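PDB 4MAD: beta-galactosidase from Bacillus circulans, which probably hydrolyses terminal non-reducing beta-D-galactose residues in beta-D-galactosides, as a member of glycoside hydrolase family 35. Local coordinates for residues A[43-47]-A[560-565]; A[179-183]-A[211-215]; A[351-356]-A[522-528]. Numbering follows the deposited sequence.

Contact 1 (A[43-47]-A[560-565]); sequences TVPEY and YVPAPF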
ATOM      1  N   THR A  43      -8.141   5.512   3.253  1.00 12.70           N
ATOM      2  CA  THR A  43      -9.308   6.328   2.983  1.00 14.35           C
ATOM      3  C   THR A  43      -9.064   7.743   3.518  1.00 16.77           C
ATOM      4  O   THR A  43      -8.504   7.879   4.515  1.00 15.64           O
ATOM      5  CB  THR A  43     -10.549   5.686   3.596  1.00 18.95           C
ATOM      6  OG1 THR A  43     -10.812   4.468   2.918  1.00 17.37           O
ATOM      7  CG2 THR A  43     -11.719   6.618   3.530  1.00 13.86           C
ATOM      8  N   VAL A  44      -9.490   8.762   2.821  1.00 15.46           N
ATOM      9  CA  VAL A  44      -9.255  10.116   3.336  1.00 18.12           C
ATOM     10  C   VAL A  44     -10.010  10.309   4.650  1.00 18.01           C
ATOM     11  O   VAL A  44     -11.071   9.797   4.794  1.00 17.87           O
ATOM     12  CB  VAL A  44      -9.709  11.235   2.349  1.00 19.66           C
ATOM     13  CG1 VAL A  44      -8.808  11.273   1.153  1.00 21.45           C
ATOM     14  CG2 VAL A  44     -11.147  11.039   1.955  1.00 17.88           C
ATOM     15  N   PRO A  45      -9.483  11.104   5.573  1.00 19.13           N
ATOM     16  CA  PRO A  45     -10.063  11.193   6.908  1.00 19.55           C
ATOM     17  C   PRO A  45     -11.496  11.700   6.967  1.00 18.05           C
ATOM     18  O   PRO A  45     -12.253  11.305   7.797  1.00 19.36           O
ATOM     19  CB  PRO A  45      -9.128  12.139   7.648  1.00 20.93           C
ATOM     20  CG  PRO A  45      -8.160  12.544   6.745  1.00 21.02           C
ATOM     21  CD  PRO A  45      -8.191  11.763   5.527  1.00 18.89           C
ATOM     22  N   GLU A  46     -11.865  12.520   6.017  1.00 18.55           N
ATOM     23  CA  GLU A  46     -13.195  13.099   5.967  1.00 21.11           C
ATOM     24  C   GLU A  46     -14.248  11.997   5.900  1.00 21.25           C
ATOM     25  O   GLU A  46     -15.333  12.175   6.327  1.00 17.50           O
ATOM     26  CB  GLU A  46     -13.298  14.018   4.768  1.00 22.14           C
ATOM     27  CG  GLU A  46     -12.504  15.257   4.958  1.00 25.51           C
ATOM     28  CD  GLU A  46     -11.050  15.149   4.575  1.00 31.83           C
ATOM     29  OE1 GLU A  46     -10.648  14.171   4.000  1.00 21.42           O
ATOM     30  OE2 GLU A  46     -10.352  16.116   4.812  1.00 29.10           O
ATOM     31  N   TYR A  47     -13.832  10.869   5.316  1.00 19.72           N
ATOM     32  CA  TYR A  47     -14.682   9.720   5.082  1.00 16.73           C
ATOM     33  C   TYR A  47     -14.597   8.558   6.098  1.00 17.71           C
ATOM     34  O   TYR A  47     -15.340   7.621   6.017  1.00 18.27           O
ATOM     35  CB  TYR A  47     -14.493   9.211   3.652  1.00 18.38           C
ATOM     36  CG  TYR A  47     -15.019  10.082   2.533  1.00 18.12           C
ATOM     37  CD1 TYR A  47     -16.065  10.955   2.729  1.00 18.74           C
ATOM     38  CD2 TYR A  47     -14.521   9.972   1.266  1.00 17.63           C
ATOM     39  CE1 TYR A  47     -16.543  11.703   1.723  1.00 19.93           C
ATOM     40  CE2 TYR A  47     -15.013  10.713   0.253  1.00 20.87           C
ATOM     41  CZ  TYR A  47     -16.017  11.594   0.479  1.00 19.93           C
ATOM     42  OH  TYR A  47     -16.568  12.346  -0.511  1.00 18.43           O
ATOM     43  N   TYR A 560      -9.808   7.115  -8.721  1.00 15.73           N
ATOM     44  CA  TYR A 560     -10.770   7.711  -7.827  1.00 15.42           C
ATOM     45  C   TYR A 560     -10.259   9.010  -7.295  1.00 16.40           C
ATOM     46  O   TYR A 560      -9.189   9.098  -6.831  1.00 17.78           O
ATOM     47  CB  TYR A 560     -11.118   6.732  -6.717  1.00 14.68           C
ATOM     48  CG  TYR A 560     -11.812   7.205  -5.466  1.00 15.31           C
ATOM     49  CD1 TYR A 560     -13.005   7.847  -5.500  1.00 19.32           C
ATOM     50  CD2 TYR A 560     -11.275   6.939  -4.260  1.00 22.10           C
ATOM     51  CE1 TYR A 560     -13.603   8.226  -4.385  1.00 18.10           C
ATOM     52  CE2 TYR A 560     -11.852   7.328  -3.135  1.00 21.62           C
ATOM     53  CZ  TYR A 560     -13.039   7.970  -3.199  1.00 25.09           C
ATOM     54  OH  TYR A 560     -13.606   8.350  -2.058  1.00 28.44           O
ATOM     55  N   VAL A 561     -11.122   9.997  -7.379  1.00 16.31           N
ATOM     56  CA  VAL A 561     -10.921  11.280  -6.806  1.00 17.49           C
ATOM     57  C   VAL A 561     -11.919  11.550  -5.676  1.00 16.27           C
ATOM     58  O   VAL A 561     -13.020  11.857  -5.924  1.00 17.53           O
ATOM     59  CB  VAL A 561     -11.135  12.352  -7.861  1.00 16.32           C
ATOM     60  CG1 VAL A 561     -10.813  13.690  -7.323  1.00 17.86           C
ATOM     61  CG2 VAL A 561     -10.400  12.064  -9.096  1.00 20.39           C
ATOM     62  N   PRO A 562     -11.495  11.468  -4.447  1.00 18.79           N
ATOM     63  CA  PRO A 562     -12.354  11.812  -3.340  1.00 19.41           C
ATOM     64  C   PRO A 562     -12.756  13.285  -3.368  1.00 20.99           C
ATOM     65  O   PRO A 562     -11.956  14.109  -3.641  1.00 19.70           O
ATOM     66  CB  PRO A 562     -11.469  11.550  -2.123  1.00 21.34           C
ATOM     67  CG  PRO A 562     -10.462  10.679  -2.575  1.00 21.43           C
ATOM     68  CD  PRO A 562     -10.208  10.988  -3.973  1.00 16.43           C
ATOM     69  N   ALA A 563     -13.969  13.587  -2.962  1.00 19.36           N
ATOM     70  CA  ALA A 563     -14.413  14.955  -3.043  1.00 21.42           C
ATOM     71  C   ALA A 563     -13.511  15.937  -2.291  1.00 20.08           C
ATOM     72  O   ALA A 563     -13.347  17.042  -2.728  1.00 22.84           O
ATOM     73  CB  ALA A 563     -15.781  15.063  -2.555  1.00 19.13           C
ATOM     74  N   PRO A 564     -12.936  15.538  -1.177  1.00 20.81           N
ATOM     75  CA  PRO A 564     -12.135  16.466  -0.369  1.00 22.01           C
ATOM     76  C   PRO A 564     -10.913  17.015  -1.069  1.00 21.92           C
ATOM     77  O   PRO A 564     -10.406  18.004  -0.671  1.00 19.12           O
ATOM     78  CB  PRO A 564     -11.745  15.626   0.800  1.00 22.18           C
ATOM     79  CG  PRO A 564     -12.925  14.761   1.000  1.00 20.36           C
ATOM     80  CD  PRO A 564     -13.326  14.377  -0.377  1.00 20.39           C
ATOM     81  N   PHE A 565     -10.437  16.291  -2.063  1.00 18.18           N
ATOM     82  CA  PHE A 565      -9.368  16.707  -2.909  1.00 19.75           C
ATOM     83  C   PHE A 565      -9.753  17.925  -3.795  1.00 20.43           C
ATOM     84  O   PHE A 565      -8.925  18.638  -4.239  1.00 22.15           O
ATOM     85  CB  PHE A 565      -8.908  15.537  -3.751  1.00 19.16           C
ATOM     86  CG  PHE A 565      -8.091  14.493  -2.998  1.00 20.27           C
ATOM     87  CD1 PHE A 565      -7.840  14.588  -1.664  1.00 18.83           C
ATOM     88  CD2 PHE A 565      -7.584  13.413  -3.662  1.00 16.54           C
ATOM     89  CE1 PHE A 565      -7.122  13.643  -1.033  1.00 21.50           C
ATOM     90  CE2 PHE A 565      -6.865  12.503  -3.039  1.00 18.74           C
ATOM     91  CZ  PHE A 565      -6.642  12.601  -1.719  1.00 22.38           C
TER
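Residues 43-47 belong to the loop that follows barrel strand 34-38 and leads into helix 48-58. Thr43 stays clear of residues 560-565 and is anchored through OG1 to His288. Val44 makes the hydrophobic centre: its CG1 lies 3.6 Å from Phe565 CE1 and 4.1 Å from Pro562 CG, while its CG2 approaches Pro564 CG at 4.2 Å. After Val44 the chain turns, closed by Tyr47 N bonding to Val44 O at 3.0 Å, and this brings Glu46 and Tyr47 round to the same partner. At the more open margin, Glu46 OE1 rests 3.7 Å from Pro564 CB. Tyr47 packs on Tyr560 and on Pro562 to Pro564, with CE2 4.3 Å from Pro562 CB and CZ 4.0 Å from Pro564 CD; the hydroxyl of Tyr560 meets its ring edge, OH to CE2 being 3.6 Å. The Tyr47 hydroxyl itself hydrogen-bonds Asp527, whose same carboxylate oxygen receives Ala563 N. On the facing side a turn is held by Phe565 N to Pro562 O at 3.1 Å. With no direct hydrogen bond between the segments, this is proline- and aromatic-rich interdomain packing, joining the first beta-alpha loop of the (beta/alpha)8 barrel to the galactose-binding-type beta domain.

Contact 2 (A[179-183]-A[211-215]); sequences QKYLQ and GGMIE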
ATOM      1  N   GLN A 179      12.614 -17.267  17.024  1.00 23.15           N
ATOM      2  CA  GLN A 179      11.891 -17.221  18.268  1.00 25.15           C
ATOM      3  C   GLN A 179      12.379 -16.148  19.213  1.00 22.77           C
ATOM      4  O   GLN A 179      11.615 -15.527  19.876  1.00 23.79           O
ATOM      5  CB  GLN A 179      11.690 -18.618  18.872  1.00 27.20           C
ATOM      6  CG  GLN A 179      10.799 -18.692  20.089  1.00 32.25           C
ATOM      7  CD  GLN A 179       9.319 -18.622  19.822  1.00 32.12           C
ATOM      8  OE1 GLN A 179       8.849 -18.848  18.727  1.00 31.59           O
ATOM      9  NE2 GLN A 179       8.583 -18.338  20.857  1.00 30.81           N
ATOM     10  N   LYS A 180      13.669 -15.902  19.220  1.00 23.56           N
ATOM     11  CA  LYS A 180      14.176 -14.858  20.040  1.00 24.89           C
ATOM     12  C   LYS A 180      13.588 -13.537  19.603  1.00 23.14           C
ATOM     13  O   LYS A 180      13.274 -12.733  20.408  1.00 20.10           O
ATOM     14  CB  LYS A 180      15.688 -14.780  19.962  1.00 26.91           C
ATOM     15  CG  LYS A 180      16.406 -15.708  20.867  1.00 34.69           C
ATOM     16  CD  LYS A 180      17.876 -15.349  21.013  1.00 42.69           C
ATOM     17  CE  LYS A 180      18.111 -14.202  21.976  1.00 49.00           C
ATOM     18  NZ  LYS A 180      18.547 -14.573  23.361  1.00 47.91           N
ATOM     19  N   TYR A 181      13.501 -13.328  18.311  1.00 19.87           N
ATOM     20  CA  TYR A 181      12.885 -12.115  17.798  1.00 19.19           C
ATOM     21  C   TYR A 181      11.415 -11.996  18.204  1.00 19.10           C
ATOM     22  O   TYR A 181      11.001 -10.985  18.657  1.00 18.57           O
ATOM     23  CB  TYR A 181      12.944 -12.138  16.287  1.00 17.02           C
ATOM     24  CG  TYR A 181      12.076 -11.129  15.545  1.00 18.77           C
ATOM     25  CD1 TYR A 181      12.060  -9.821  15.874  1.00 20.37           C
ATOM     26  CD2 TYR A 181      11.318 -11.504  14.491  1.00 18.82           C
ATOM     27  CE1 TYR A 181      11.284  -8.930  15.173  1.00 18.61           C
ATOM     28  CE2 TYR A 181      10.546 -10.634  13.820  1.00 17.75           C
ATOM     29  CZ  TYR A 181      10.532  -9.351  14.151  1.00 17.47           C
ATOM     30  OH  TYR A 181       9.770  -8.516  13.453  1.00 17.08           O
ATOM     31  N   LEU A 182      10.657 -13.068  18.043  1.00 19.88           N
ATOM     32  CA  LEU A 182       9.254 -13.025  18.390  1.00 20.28           C
ATOM     33  C   LEU A 182       9.051 -12.746  19.886  1.00 20.50           C
ATOM     34  O   LEU A 182       8.225 -11.995  20.270  1.00 19.09           O
ATOM     35  CB  LEU A 182       8.576 -14.317  18.016  1.00 19.65           C
ATOM     36  CG  LEU A 182       8.418 -14.609  16.538  1.00 24.38           C
ATOM     37  CD1 LEU A 182       7.813 -15.966  16.289  1.00 24.45           C
ATOM     38  CD2 LEU A 182       7.628 -13.564  15.886  1.00 27.89           C
ATOM     39  N   GLN A 183       9.858 -13.387  20.704  1.00 19.54           N
ATOM     40  CA  GLN A 183       9.811 -13.190  22.125  1.00 21.71           C
ATOM     41  C   GLN A 183      10.169 -11.796  22.514  1.00 21.61           C
ATOM     42  O   GLN A 183       9.573 -11.230  23.356  1.00 22.06           O
ATOM     43  CB  GLN A 183      10.619 -14.249  22.876  1.00 20.99           C
ATOM     44  CG  GLN A 183      10.022 -15.609  22.724  1.00 19.94           C
ATOM     45  CD  GLN A 183      10.629 -16.656  23.575  1.00 32.11           C
ATOM     46  OE1 GLN A 183      11.291 -16.365  24.503  1.00 30.68           O
ATOM     47  NE2 GLN A 183      10.419 -17.895  23.226  1.00 32.52           N
ATOM     48  N   GLY A 211       6.813 -21.843  12.809  1.00 20.91           N
ATOM     49  CA  GLY A 211       7.603 -20.640  12.754  1.00 17.62           C
ATOM     50  C   GLY A 211       7.059 -19.417  13.435  1.00 20.97           C
ATOM     51  O   GLY A 211       7.776 -18.615  13.944  1.00 17.44           O
ATOM     52  N   GLY A 212       5.754 -19.237  13.303  1.00 19.35           N
ATOM     53  CA  GLY A 212       5.121 -18.037  13.775  1.00 19.37           C
ATOM     54  C   GLY A 212       4.472 -17.934  15.146  1.00 20.03           C
ATOM     55  O   GLY A 212       4.195 -16.874  15.558  1.00 19.11           O
ATOM     56  N   MET A 213       4.184 -19.052  15.799  1.00 18.85           N
ATOM     57  CA  MET A 213       3.598 -19.017  17.125  1.00 17.77           C
ATOM     58  C   MET A 213       4.649 -18.623  18.150  1.00 21.94           C
ATOM     59  O   MET A 213       5.809 -18.932  17.993  1.00 21.03           O
ATOM     60  CB  MET A 213       2.928 -20.332  17.482  1.00 20.79           C
ATOM     61  CG  MET A 213       1.885 -20.779  16.525  1.00 19.94           C
ATOM     62  SD  MET A 213       1.078 -22.327  16.945  1.00 22.32           S
ATOM     63  CE  MET A 213       0.613 -21.953  18.587  1.00 22.29           C
ATOM     64  N   ILE A 214       4.204 -17.910  19.165  1.00 19.90           N
ATOM     65  CA  ILE A 214       5.000 -17.522  20.284  1.00 21.11           C
ATOM     66  C   ILE A 214       4.517 -18.171  21.603  1.00 24.44           C
ATOM     67  O   ILE A 214       3.364 -18.239  21.882  1.00 22.18           O
ATOM     68  CB  ILE A 214       5.050 -16.024  20.491  1.00 21.87           C
ATOM     69  CG1 ILE A 214       5.127 -15.269  19.174  1.00 22.12           C
ATOM     70  CG2 ILE A 214       6.221 -15.695  21.312  1.00 22.42           C
ATOM     71  CD1 ILE A 214       5.002 -13.830  19.311  1.00 20.31           C
ATOM     72  N   GLU A 215       5.461 -18.629  22.401  1.00 22.99           N
ATOM     73  CA  GLU A 215       5.101 -19.263  23.606  1.00 25.59           C
ATOM     74  C   GLU A 215       4.328 -18.254  24.411  1.00 24.45           C
ATOM     75  O   GLU A 215       4.707 -17.141  24.551  1.00 24.66           O
ATOM     76  CB  GLU A 215       6.347 -19.726  24.369  1.00 29.37           C
ATOM     77  CG  GLU A 215       6.073 -20.380  25.659  1.00 36.61           C
ATOM     78  CD  GLU A 215       5.213 -21.642  25.553  1.00 52.24           C
ATOM     79  OE1 GLU A 215       4.460 -21.784  24.599  1.00 55.80           O
ATOM     80  OE2 GLU A 215       5.274 -22.493  26.458  1.00 56.69           O
TER
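Here one helix face, chiefly Leu182, packs on backbone and the Ile214 side chain between neighbouring beta-alpha units of the (beta/alpha)8 barrel. Residues 179-183 form the first turn of helix 179-192, which follows the fourth barrel strand, whereas 211-215 carry the end of helix 206-212 and the extended chain heading for the sixth strand, 218-223. Helical geometry is lost at Met213, and the chain then passes alongside the helix, bringing the CA atoms of Leu182 and Ile214 to 6.5 Å. The site lies near the catalytic region: Gly212 is about 8 Å from the side chain of Glu171, the predicted proton donor. Two glycines at the helix end present backbone rather than side chains, and Leu182 CD1 settles against it, 3.5 Å from Gly211 O and 3.8 Å from Gly212 O. Towards the surface, the side chain of Gln179 lies over the backbone of residues 213-215. Two turns on from Gln179 in the same helix, Arg186 hydrogen-bonds the carbonyl of Glu215. The CA-to-CB bond of Met213 points away from the helix. Ile214 reaches back to the helix, where its CG2 is 4.1 Å from Gln183 CG and its CG1 packs 3.8 Å from Leu182 CB.

Contact 3 (A[351-356]-A[522-528]); sequences IPKRLF and VDKAADT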
ATOM      1  N   ILE A 351     -22.942   8.855  -0.697  1.00 20.30           N
ATOM      2  CA  ILE A 351     -22.113   9.981  -1.073  1.00 20.67           C
ATOM      3  C   ILE A 351     -22.191  10.164  -2.571  1.00 22.47           C
ATOM      4  O   ILE A 351     -21.908   9.297  -3.313  1.00 23.28           O
ATOM      5  CB  ILE A 351     -20.683   9.781  -0.623  1.00 21.24           C
ATOM      6  CG1 ILE A 351     -20.635   9.780   0.887  1.00 25.02           C
ATOM      7  CG2 ILE A 351     -19.837  10.841  -1.119  1.00 21.95           C
ATOM      8  CD1 ILE A 351     -19.381   9.289   1.468  1.00 27.63           C
ATOM      9  N   PRO A 352     -22.602  11.333  -2.997  1.00 23.90           N
ATOM     10  CA  PRO A 352     -22.838  11.529  -4.407  1.00 22.98           C
ATOM     11  C   PRO A 352     -21.578  11.369  -5.256  1.00 21.40           C
ATOM     12  O   PRO A 352     -20.542  11.717  -4.836  1.00 22.10           O
ATOM     13  CB  PRO A 352     -23.314  12.963  -4.473  1.00 22.31           C
ATOM     14  CG  PRO A 352     -23.901  13.219  -3.210  1.00 26.77           C
ATOM     15  CD  PRO A 352     -23.123  12.453  -2.211  1.00 24.61           C
ATOM     16  N   LYS A 353     -21.762  10.803  -6.429  1.00 19.49           N
ATOM     17  CA  LYS A 353     -20.755  10.734  -7.482  1.00 19.46           C
ATOM     18  C   LYS A 353     -21.202  11.572  -8.685  1.00 19.82           C
ATOM     19  O   LYS A 353     -22.308  11.524  -9.034  1.00 19.66           O
ATOM     20  CB  LYS A 353     -20.534   9.301  -7.895  1.00 19.67           C
ATOM     21  CG  LYS A 353     -19.632   8.556  -6.940  1.00 25.93           C
ATOM     22  CD  LYS A 353     -20.260   7.442  -6.280  1.00 38.82           C
ATOM     23  CE  LYS A 353     -19.514   6.959  -4.971  1.00 39.10           C
ATOM     24  NZ  LYS A 353     -19.464   7.939  -3.780  1.00 30.68           N
ATOM     25  N   ARG A 354     -20.296  12.322  -9.295  1.00 18.24           N
ATOM     26  CA  ARG A 354     -20.606  13.178 -10.435  1.00 16.13           C
ATOM     27  C   ARG A 354     -19.632  12.980 -11.565  1.00 20.37           C
ATOM     28  O   ARG A 354     -18.515  12.603 -11.327  1.00 19.98           O
ATOM     29  CB  ARG A 354     -20.597  14.627 -10.022  1.00 15.87           C
ATOM     30  CG  ARG A 354     -21.647  14.954  -9.008  1.00 17.11           C
ATOM     31  CD  ARG A 354     -23.004  14.798  -9.603  1.00 27.05           C
ATOM     32  NE  ARG A 354     -24.067  15.210  -8.706  1.00 26.51           N
ATOM     33  CZ  ARG A 354     -24.811  14.371  -8.031  1.00 23.46           C
ATOM     34  NH1 ARG A 354     -24.614  13.106  -8.163  1.00 22.73           N
ATOM     35  NH2 ARG A 354     -25.735  14.815  -7.219  1.00 31.86           N
ATOM     36  N   LEU A 355     -20.069  13.184 -12.785  1.00 20.09           N
ATOM     37  CA  LEU A 355     -19.163  13.344 -13.898  1.00 23.58           C
ATOM     38  C   LEU A 355     -18.823  14.813 -13.967  1.00 23.59           C
ATOM     39  O   LEU A 355     -19.646  15.609 -13.692  1.00 24.83           O
ATOM     40  CB  LEU A 355     -19.783  13.041 -15.237  1.00 27.24           C
ATOM     41  CG  LEU A 355     -20.463  11.798 -15.665  1.00 32.17           C
ATOM     42  CD1 LEU A 355     -21.844  11.877 -15.281  1.00 32.92           C
ATOM     43  CD2 LEU A 355     -20.360  11.670 -17.092  1.00 35.02           C
ATOM     44  N   PHE A 356     -17.619  15.143 -14.355  1.00 20.34           N
ATOM     45  CA  PHE A 356     -17.258  16.511 -14.569  1.00 20.42           C
ATOM     46  C   PHE A 356     -16.807  16.810 -15.987  1.00 22.07           C
ATOM     47  O   PHE A 356     -16.502  17.905 -16.288  1.00 23.17           O
ATOM     48  CB  PHE A 356     -16.229  16.977 -13.564  1.00 18.49           C
ATOM     49  CG  PHE A 356     -16.759  17.158 -12.172  1.00 22.00           C
ATOM     50  CD1 PHE A 356     -17.352  18.336 -11.787  1.00 26.43           C
ATOM     51  CD2 PHE A 356     -16.582  16.212 -11.231  1.00 19.82           C
ATOM     52  CE1 PHE A 356     -17.774  18.498 -10.544  1.00 23.86           C
ATOM     53  CE2 PHE A 356     -17.015  16.385  -9.974  1.00 27.85           C
ATOM     54  CZ  PHE A 356     -17.604  17.520  -9.623  1.00 22.83           C
ATOM     55  N   VAL A 522     -15.565  23.292 -11.052  1.00 24.33           N
ATOM     56  CA  VAL A 522     -16.442  22.502 -10.256  1.00 24.34           C
ATOM     57  C   VAL A 522     -17.461  23.417  -9.585  1.00 28.43           C
ATOM     58  O   VAL A 522     -17.076  24.333  -8.919  1.00 25.97           O
ATOM     59  CB  VAL A 522     -15.612  21.797  -9.202  1.00 25.40           C
ATOM     60  CG1 VAL A 522     -16.394  21.394  -8.037  1.00 23.76           C
ATOM     61  CG2 VAL A 522     -14.829  20.665  -9.827  1.00 26.37           C
ATOM     62  N   ASP A 523     -18.731  23.145  -9.838  1.00 28.59           N
ATOM     63  CA  ASP A 523     -19.799  23.808  -9.167  1.00 33.05           C
ATOM     64  C   ASP A 523     -19.921  23.456  -7.696  1.00 34.29           C
ATOM     65  O   ASP A 523     -20.015  24.297  -6.861  1.00 33.13           O
ATOM     66  CB  ASP A 523     -21.136  23.577  -9.910  1.00 34.02           C
ATOM     67  CG  ASP A 523     -21.263  22.163 -10.584  1.00 40.13           C
ATOM     68  OD1 ASP A 523     -20.675  21.192 -10.114  1.00 31.20           O
ATOM     69  OD2 ASP A 523     -21.995  22.049 -11.580  1.00 42.92           O
ATOM     70  N   LYS A 524     -19.928  22.165  -7.413  1.00 33.16           N
ATOM     71  CA  LYS A 524     -19.893  21.655  -6.063  1.00 32.21           C
ATOM     72  C   LYS A 524     -19.047  20.387  -6.023  1.00 28.47           C
ATOM     73  O   LYS A 524     -19.248  19.543  -6.812  1.00 29.67           O
ATOM     74  CB  LYS A 524     -21.290  21.286  -5.669  1.00 35.22           C
ATOM     75  CG  LYS A 524     -21.431  20.744  -4.308  1.00 36.86           C
ATOM     76  CD  LYS A 524     -22.799  20.230  -4.168  1.00 41.43           C
ATOM     77  CE  LYS A 524     -23.119  19.913  -2.771  1.00 42.82           C
ATOM     78  NZ  LYS A 524     -24.478  19.464  -2.732  1.00 46.64           N
ATOM     79  N   ALA A 525     -18.141  20.268  -5.091  1.00 25.71           N
ATOM     80  CA  ALA A 525     -17.289  19.100  -5.036  1.00 25.06           C
ATOM     81  C   ALA A 525     -18.086  17.802  -4.826  1.00 22.59           C
ATOM     82  O   ALA A 525     -18.983  17.783  -4.055  1.00 23.88           O
ATOM     83  CB  ALA A 525     -16.343  19.260  -3.987  1.00 25.01           C
ATOM     84  N   ALA A 526     -17.751  16.754  -5.547  1.00 20.87           N
ATOM     85  CA  ALA A 526     -18.399  15.476  -5.361  1.00 20.22           C
ATOM     86  C   ALA A 526     -17.388  14.391  -5.748  1.00 19.41           C
ATOM     87  O   ALA A 526     -16.467  14.686  -6.418  1.00 21.86           O
ATOM     88  CB  ALA A 526     -19.556  15.368  -6.207  1.00 21.00           C
ATOM     89  N   ASP A 527     -17.582  13.157  -5.329  1.00 18.95           N
ATOM     90  CA  ASP A 527     -16.655  12.109  -5.693  1.00 19.66           C
ATOM     91  C   ASP A 527     -16.704  11.923  -7.180  1.00 19.33           C
ATOM     92  O   ASP A 527     -17.670  12.129  -7.772  1.00 19.29           O
ATOM     93  CB  ASP A 527     -16.991  10.781  -5.035  1.00 19.37           C
ATOM     94  CG  ASP A 527     -16.676  10.726  -3.571  1.00 24.08           C
ATOM     95  OD1 ASP A 527     -16.061  11.616  -3.027  1.00 22.48           O
ATOM     96  OD2 ASP A 527     -17.091   9.758  -2.981  1.00 21.46           O
ATOM     97  N   THR A 528     -15.586  11.565  -7.757  1.00 17.85           N
ATOM     98  CA  THR A 528     -15.492  11.408  -9.180  1.00 17.09           C
ATOM     99  C   THR A 528     -14.323  10.514  -9.566  1.00 16.17           C
ATOM    100  O   THR A 528     -13.561  10.159  -8.732  1.00 15.87           O
ATOM    101  CB  THR A 528     -15.412  12.759  -9.931  1.00 14.22           C
ATOM    102  OG1 THR A 528     -15.546  12.568 -11.317  1.00 17.34           O
ATOM    103  CG2 THR A 528     -14.125  13.425  -9.662  1.00 18.27           C
TER
HETATM  104  O   HOH W   1     -19.907  13.669  -3.150  1.00 25.53           O
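A salt bridge joins Lys353 NZ to Asp527 OD2 at 3.1 Å, and the ammonium group is held in place from its own segment by Ile351 O, 2.8 Å from Lys353 NZ. The other carboxylate oxygen of Asp527 is taken up by Tyr47 and by the backbone of Ala563, so this buried aspartate ties together several loops. Between the backbones there is a single beta bridge of parallel type, pairing Lys353 with Asp527, at the entrance to the antiparallel sheet of the galactose-binding-type domain: residues 351-356 run from the barrel side into strand 357-366, while the loop of residues 522-528 connects strands 514-522 and 528-531. The two bridge bonds are unequal. Arg354 N donates to Asp527 O at 3.0 Å with a nearly straight angle of 164°, but the bond from Asp527 N to Pro352 O is weak, at 3.3 Å and 141°. A water reinforces that weaker side, donating to Pro352 O at 2.7 Å and accepting from Asp527 N at 3.2 Å. Just beyond, Thr528 OG1 lies 3.0 Å from Arg354 O, although Val588 O also competes for its proton. Packing then takes over. Arg354 CG presses on Ala526 CB at 3.5 Å, and the Phe356 ring fills the curve of the 522-528 loop. Its edge faces Lys524 O, Ala526 O and Thr528 OG1, while Phe587 of strand 584-588 also touches the side chain. Across from the bridge, Phe356 CE1 meets Val522 CG2 at 3.7 Å.

Contacts 1 and 3 adjoin, with centres 11 Å apart, and lie on neighbouring strands, 558-561 in contact 1 and 528-531 in contact 3, at one edge of the galactose-binding-type sheet. Asp527 of contact 3 links them, its OD1 lying 2.7 Å from Tyr47 OH, and backbone pairing continues the connection through Val561 N and Thr528 O, 2.8 Å apart. Contact 1 is mainly apolar and joins two domains, while contact 3 adds charge, a backbone bridge and water where the chain enters the beta domain. Contact 2 stands apart, its centre 39 Å from that of contact 1 and 50 Å from that of contact 3, entirely within the barrel. All three are partly buried, mixing enclosed residues with exposed margins.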